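Local coordinates for CAG pathogenicity island protein 13 (Helicobacter pylori, PDB 2G3V), which is of unknown function but is encoded by the cag pathogenicity island, which specifies a type IV secretion system, at residues K46-F51 with S117-F122; A104-F109 with F156-E161. All coordinates share one frame; numbering follows the deposited sequence.

Interaction 1. Residues K46-F51 with S117-F122; sequences KTMHDF and SILGIF
Met-48 and Phe-122 bring the two backbones closest, with their CA atoms 7.7 Å apart. Residues 46-51 are a regular part of helix 35-57. Residues 117-122 have helical backbone angles without the regular helix bonds, in the long connection between helices 82-105 and 128-133. Phe-122 N bonds to Leu-119 O at 2.9 Å, which closes the last turn of this segment. Met-48, a selenomethionine, carries the whole contact. Its chain runs out from the helix with CG anti to the carbonyl carbon (chi1 -62°) and bends only at chi3 (-84°). That bend sets the terminal methyl beside Leu-119, where CE of Met-48 lies 3.6 Å from CD2 of Leu-119. The selenium takes the other neighbour, with SE of Met-48 3.7 Å from CB of Phe-122. Met-48 crosses both side chains at about a right angle. Phe-122 meets it through CB, while the rest of its side chain leads away from residues 46-51, touching Thr-96 of helix 82-105 and Phe-52 further along helix 35-57. Leu-119 also touches Ile-45. All three touching residues are buried. No hydrogen bond crosses, so between these two segments the contact is apolar packing, with no polar bond to fix its direction.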
loop_
_atom_site.group_PDB
_atom_site.type_symbol
_atom_site.label_atom_id
_atom_site.label_comp_id
_atom_site.label_asym_id
_atom_site.label_seq_id
_atom_site.Cartn_x
_atom_site.Cartn_y
_atom_site.Cartn_z
ATOM N N LYS A 46 -4.349 0.771 -8.474
ATOM C CA LYS A 46 -5.110 1.865 -9.093
ATOM C C LYS A 46 -6.469 2.062 -8.427
ATOM O O LYS A 46 -6.905 3.182 -8.212
ATOM C CB LYS A 46 -5.305 1.581 -10.590
ATOM C CG LYS A 46 -6.148 2.593 -11.306
ATOM C CD LYS A 46 -5.442 3.919 -11.394
ATOM C CE LYS A 46 -6.264 4.902 -12.209
ATOM N NZ LYS A 46 -5.618 6.228 -12.383
ATOM N N THR A 47 -7.146 0.960 -8.124
ATOM C CA THR A 47 -8.443 1.030 -7.465
ATOM C C THR A 47 -8.290 1.691 -6.086
ATOM O O THR A 47 -9.118 2.500 -5.684
ATOM C CB THR A 47 -9.037 -0.382 -7.319
ATOM O OG1 THR A 47 -9.027 -0.999 -8.609
ATOM C CG2 THR A 47 -10.477 -0.336 -6.785
HETATM N N MSE A 48 -7.228 1.359 -5.364
HETATM C CA MSE A 48 -7.023 1.943 -4.043
HETATM C C MSE A 48 -6.654 3.420 -4.175
HETATM O O MSE A 48 -7.168 4.293 -3.447
HETATM C CB MSE A 48 -5.926 1.184 -3.284
HETATM C CG MSE A 48 -6.258 -0.276 -3.035
HETATM SE SE MSE A 48 -5.048 -1.134 -1.829
HETATM C CE MSE A 48 -3.635 -1.611 -3.038
ATOM N N HIS A 49 -5.759 3.706 -5.109
ATOM C CA HIS A 49 -5.331 5.075 -5.344
ATOM C C HIS A 49 -6.502 6.018 -5.604
ATOM O O HIS A 49 -6.494 7.164 -5.157
ATOM C CB HIS A 49 -4.353 5.131 -6.519
ATOM C CG HIS A 49 -4.050 6.522 -6.985
ATOM N ND1 HIS A 49 -4.902 7.240 -7.797
ATOM C CD2 HIS A 49 -3.008 7.345 -6.718
ATOM C CE1 HIS A 49 -4.397 8.441 -8.013
ATOM N NE2 HIS A 49 -3.248 8.533 -7.367
ATOM N N ASP A 50 -7.507 5.543 -6.332
ATOM C CA ASP A 50 -8.669 6.375 -6.611
ATOM C C ASP A 50 -9.531 6.490 -5.361
ATOM O O ASP A 50 -10.110 7.540 -5.096
ATOM C CB ASP A 50 -9.488 5.788 -7.773
ATOM C CG ASP A 50 -8.664 5.657 -9.065
ATOM O OD1 ASP A 50 -7.906 6.613 -9.390
ATOM O OD2 ASP A 50 -8.772 4.612 -9.762
ATOM N N PHE A 51 -9.597 5.405 -4.595
ATOM C CA PHE A 51 -10.381 5.358 -3.370
ATOM C C PHE A 51 -9.813 6.380 -2.412
ATOM O O PHE A 51 -10.539 7.210 -1.857
ATOM C CB PHE A 51 -10.299 3.967 -2.749
ATOM C CG PHE A 51 -10.980 3.849 -1.416
ATOM C CD1 PHE A 51 -12.365 3.850 -1.325
ATOM C CD2 PHE A 51 -10.228 3.724 -0.252
ATOM C CE1 PHE A 51 -13.001 3.723 -0.091
ATOM C CE2 PHE A 51 -10.845 3.597 0.990
ATOM C CZ PHE A 51 -12.242 3.596 1.066
ATOM N N SER A 117 3.569 -8.074 -1.502
ATOM C CA SER A 117 3.702 -7.599 -0.129
ATOM C C SER A 117 3.734 -6.076 -0.058
ATOM O O SER A 117 3.655 -5.495 1.019
ATOM C CB SER A 117 4.965 -8.167 0.514
ATOM O OG SER A 117 6.118 -7.705 -0.160
ATOM N N ILE A 118 3.854 -5.428 -1.205
ATOM C CA ILE A 118 3.869 -3.966 -1.245
ATOM C C ILE A 118 2.458 -3.484 -0.925
ATOM O O ILE A 118 2.263 -2.407 -0.360
ATOM C CB ILE A 118 4.266 -3.455 -2.641
ATOM C CG1 ILE A 118 5.647 -3.989 -3.004
ATOM C CG2 ILE A 118 4.273 -1.921 -2.667
ATOM C CD1 ILE A 118 6.051 -3.641 -4.413
ATOM N N LEU A 119 1.487 -4.311 -1.277
ATOM C CA LEU A 119 0.069 -4.035 -1.076
ATOM C C LEU A 119 -0.256 -3.897 0.408
ATOM O O LEU A 119 -1.134 -3.108 0.796
ATOM C CB LEU A 119 -0.780 -5.150 -1.692
ATOM C CG LEU A 119 -0.653 -5.343 -3.205
ATOM C CD1 LEU A 119 -1.354 -6.626 -3.624
ATOM C CD2 LEU A 119 -1.242 -4.146 -3.931
ATOM N N GLY A 120 0.447 -4.639 1.262
ATOM C CA GLY A 120 0.222 -4.585 2.698
ATOM C C GLY A 120 0.329 -3.201 3.329
ATOM O O GLY A 120 -0.110 -2.979 4.461
ATOM N N ILE A 121 0.908 -2.256 2.609
ATOM C CA ILE A 121 1.021 -0.911 3.135
ATOM C C ILE A 121 -0.310 -0.179 3.050
ATOM O O ILE A 121 -0.627 0.647 3.899
ATOM C CB ILE A 121 2.073 -0.116 2.356
ATOM C CG1 ILE A 121 3.451 -0.702 2.646
ATOM C CG2 ILE A 121 2.003 1.371 2.714
ATOM C CD1 ILE A 121 4.550 -0.066 1.840
ATOM N N PHE A 122 -1.103 -0.513 2.039
ATOM C CA PHE A 122 -2.363 0.177 1.812
ATOM C C PHE A 122 -3.629 -0.510 2.296
ATOM O O PHE A 122 -4.617 0.163 2.580
ATOM C CB PHE A 122 -2.476 0.501 0.321
ATOM C CG PHE A 122 -1.214 1.078 -0.265
ATOM C CD1 PHE A 122 -0.842 2.389 -0.000
ATOM C CD2 PHE A 122 -0.345 0.274 -1.004
ATOM C CE1 PHE A 122 0.381 2.895 -0.451
ATOM C CE2 PHE A 122 0.887 0.771 -1.462
ATOM C CZ PHE A 122 1.248 2.080 -1.180
#

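Interaction 2. Residues A104-F109 with F156-E161; sequences AENPNF and FVMTDE
The backbone O of Asn-106 accepts a hydrogen bond from N of Phe-109 at 2.8 Å, closing a type I beta turn right after helix 82-105. The turn brings Asn-106 and Phe-109 to the same partner, Met-158, and the motif across the contact is a Met-aromatic pair. Met-158, a selenomethionine, lies just before helix 160-168, whose N-cap is Thr-159. Its SE is 5.0 Å from the centroid of the Phe-109 ring, 43° off the ring normal, an oblique approach. The Met-158 chain is bent at chi2 (-47°) and again at chi3 (-80°), which folds its methyl back toward the ring. CE of Met-158 thus comes within 3.9 Å of CE1 of Phe-109. The amide end of Asn-106 lies against the CB and CG of Met-158. The Phe-109 ring also meets Tyr-166 of helix 160-168 edge-to-face and packs on Leu-99 and Ile-103 of helix 82-105. No hydrogen bond joins the two segments. Phe-109 and Phe-156 are buried, and Met-158 is partly exposed. The side chains of Phe-156 and Phe-109 cross at about a right angle, each ring meeting the other obliquely, with CZ of Phe-109 4.2 Å from CD1 of Phe-156.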
loop_
_atom_site.group_PDB
_atom_site.type_symbol
_atom_site.label_atom_id
_atom_site.label_comp_id
_atom_site.label_asym_id
_atom_site.label_seq_id
_atom_site.Cartn_x
_atom_site.Cartn_y
_atom_site.Cartn_z
ATOM N N ALA A 104 5.628 1.945 -13.716
ATOM C CA ALA A 104 5.725 2.358 -15.114
ATOM C C ALA A 104 7.176 2.461 -15.602
ATOM O O ALA A 104 7.548 1.850 -16.593
ATOM C CB ALA A 104 5.018 3.704 -15.302
ATOM N N GLU A 105 7.976 3.247 -14.890
ATOM C CA GLU A 105 9.386 3.500 -15.201
ATOM C C GLU A 105 10.372 2.317 -15.045
ATOM O O GLU A 105 11.542 2.426 -15.428
ATOM C CB GLU A 105 9.848 4.686 -14.342
ATOM C CG GLU A 105 11.279 5.182 -14.559
ATOM C CD GLU A 105 11.491 5.854 -15.913
ATOM O OE1 GLU A 105 10.619 6.642 -16.337
ATOM O OE2 GLU A 105 12.540 5.608 -16.547
ATOM N N ASN A 106 9.918 1.213 -14.459
ATOM C CA ASN A 106 10.756 0.024 -14.286
ATOM C C ASN A 106 9.915 -1.268 -14.397
ATOM O O ASN A 106 9.492 -1.829 -13.379
ATOM C CB ASN A 106 11.455 0.024 -12.920
ATOM C CG ASN A 106 12.062 1.374 -12.549
ATOM O OD1 ASN A 106 11.465 2.140 -11.787
ATOM N ND2 ASN A 106 13.258 1.663 -13.073
ATOM N N PRO A 107 9.682 -1.761 -15.636
ATOM C CA PRO A 107 8.901 -2.970 -15.916
ATOM C C PRO A 107 9.005 -4.112 -14.912
ATOM O O PRO A 107 7.980 -4.602 -14.434
ATOM C CB PRO A 107 9.386 -3.372 -17.302
ATOM C CG PRO A 107 9.527 -2.061 -17.965
ATOM C CD PRO A 107 10.250 -1.228 -16.891
ATOM N N ASN A 108 10.232 -4.518 -14.585
ATOM C CA ASN A 108 10.478 -5.630 -13.663
ATOM C C ASN A 108 10.222 -5.383 -12.177
ATOM O O ASN A 108 10.446 -6.267 -11.351
ATOM C CB ASN A 108 11.903 -6.157 -13.845
ATOM C CG ASN A 108 12.117 -6.812 -15.191
ATOM O OD1 ASN A 108 13.248 -6.894 -15.677
ATOM N ND2 ASN A 108 11.038 -7.300 -15.798
ATOM N N PHE A 109 9.770 -4.186 -11.825
ATOM C CA PHE A 109 9.454 -3.903 -10.431
ATOM C C PHE A 109 8.104 -4.599 -10.340
ATOM O O PHE A 109 7.202 -4.284 -11.119
ATOM C CB PHE A 109 9.312 -2.400 -10.226
ATOM C CG PHE A 109 9.081 -2.005 -8.810
ATOM C CD1 PHE A 109 10.150 -1.887 -7.931
ATOM C CD2 PHE A 109 7.786 -1.785 -8.341
ATOM C CE1 PHE A 109 9.935 -1.557 -6.593
ATOM C CE2 PHE A 109 7.556 -1.456 -7.008
ATOM C CZ PHE A 109 8.630 -1.340 -6.129
ATOM N N PHE A 156 9.326 3.817 -2.755
ATOM C CA PHE A 156 9.093 3.727 -4.203
ATOM C C PHE A 156 9.821 4.715 -5.108
ATOM O O PHE A 156 9.610 4.725 -6.313
ATOM C CB PHE A 156 7.593 3.812 -4.475
ATOM C CG PHE A 156 6.776 2.896 -3.615
ATOM C CD1 PHE A 156 7.074 1.532 -3.545
ATOM C CD2 PHE A 156 5.713 3.387 -2.876
ATOM C CE1 PHE A 156 6.313 0.669 -2.743
ATOM C CE2 PHE A 156 4.949 2.540 -2.077
ATOM C CZ PHE A 156 5.250 1.174 -2.010
ATOM N N VAL A 157 10.682 5.543 -4.530
ATOM C CA VAL A 157 11.447 6.516 -5.303
ATOM C C VAL A 157 12.744 5.819 -5.685
ATOM O O VAL A 157 13.686 5.776 -4.897
ATOM C CB VAL A 157 11.767 7.768 -4.454
ATOM C CG1 VAL A 157 12.563 8.775 -5.275
ATOM C CG2 VAL A 157 10.479 8.389 -3.955
HETATM N N MSE A 158 12.794 5.272 -6.891
HETATM C CA MSE A 158 13.975 4.545 -7.343
HETATM C C MSE A 158 15.183 5.403 -7.712
HETATM O O MSE A 158 15.057 6.572 -8.066
HETATM C CB MSE A 158 13.620 3.656 -8.544
HETATM C CG MSE A 158 12.322 2.876 -8.388
HETATM SE SE MSE A 158 12.151 1.980 -6.696
HETATM C CE MSE A 158 13.239 0.426 -7.045
ATOM N N THR A 159 16.361 4.791 -7.619
ATOM C CA THR A 159 17.618 5.445 -7.961
ATOM C C THR A 159 18.122 4.749 -9.222
ATOM O O THR A 159 17.636 3.672 -9.570
ATOM C CB THR A 159 18.665 5.263 -6.855
ATOM O OG1 THR A 159 19.062 3.888 -6.798
ATOM C CG2 THR A 159 18.092 5.684 -5.508
ATOM N N ASP A 160 19.084 5.344 -9.919
ATOM C CA ASP A 160 19.593 4.698 -11.125
ATOM C C ASP A 160 20.106 3.308 -10.779
ATOM O O ASP A 160 19.879 2.353 -11.509
ATOM C CB ASP A 160 20.719 5.517 -11.763
ATOM C CG ASP A 160 20.204 6.722 -12.540
ATOM O OD1 ASP A 160 19.236 6.556 -13.322
ATOM O OD2 ASP A 160 20.777 7.827 -12.379
ATOM N N GLU A 161 20.795 3.203 -9.649
ATOM C CA GLU A 161 21.334 1.931 -9.201
ATOM C C GLU A 161 20.211 0.907 -9.095
ATOM O O GLU A 161 20.340 -0.226 -9.569
ATOM C CB GLU A 161 22.025 2.108 -7.843
ATOM C CG GLU A 161 22.723 0.856 -7.298
ATOM C CD GLU A 161 23.621 1.172 -6.107
ATOM O OE1 GLU A 161 23.116 1.705 -5.096
ATOM O OE2 GLU A 161 24.836 0.895 -6.183
#

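The centres of interactions 1 and 2 are about 18 Å apart in this chain of helices and loops, which has no strands. Interaction 1 lies about 4 Å from the chain centre, and interaction 2 about 16 Å from it. Their segments alternate in sequence: 46-51, 104-109, 117-122, then 156-161. The connection after helix 82-105 thus supplies a side to each contact, and the two share one apolar region. Ile-118, in segment 117-122 but not touching 46-51, packs on both phenylalanines of interaction 2. Phe-122, which touches Met-48, also packs on Phe-156, with CZ of Phe-122 3.8 Å from CE2 of Phe-156. Continuous packing therefore links helix 35-57 to the approach to helix 160-168.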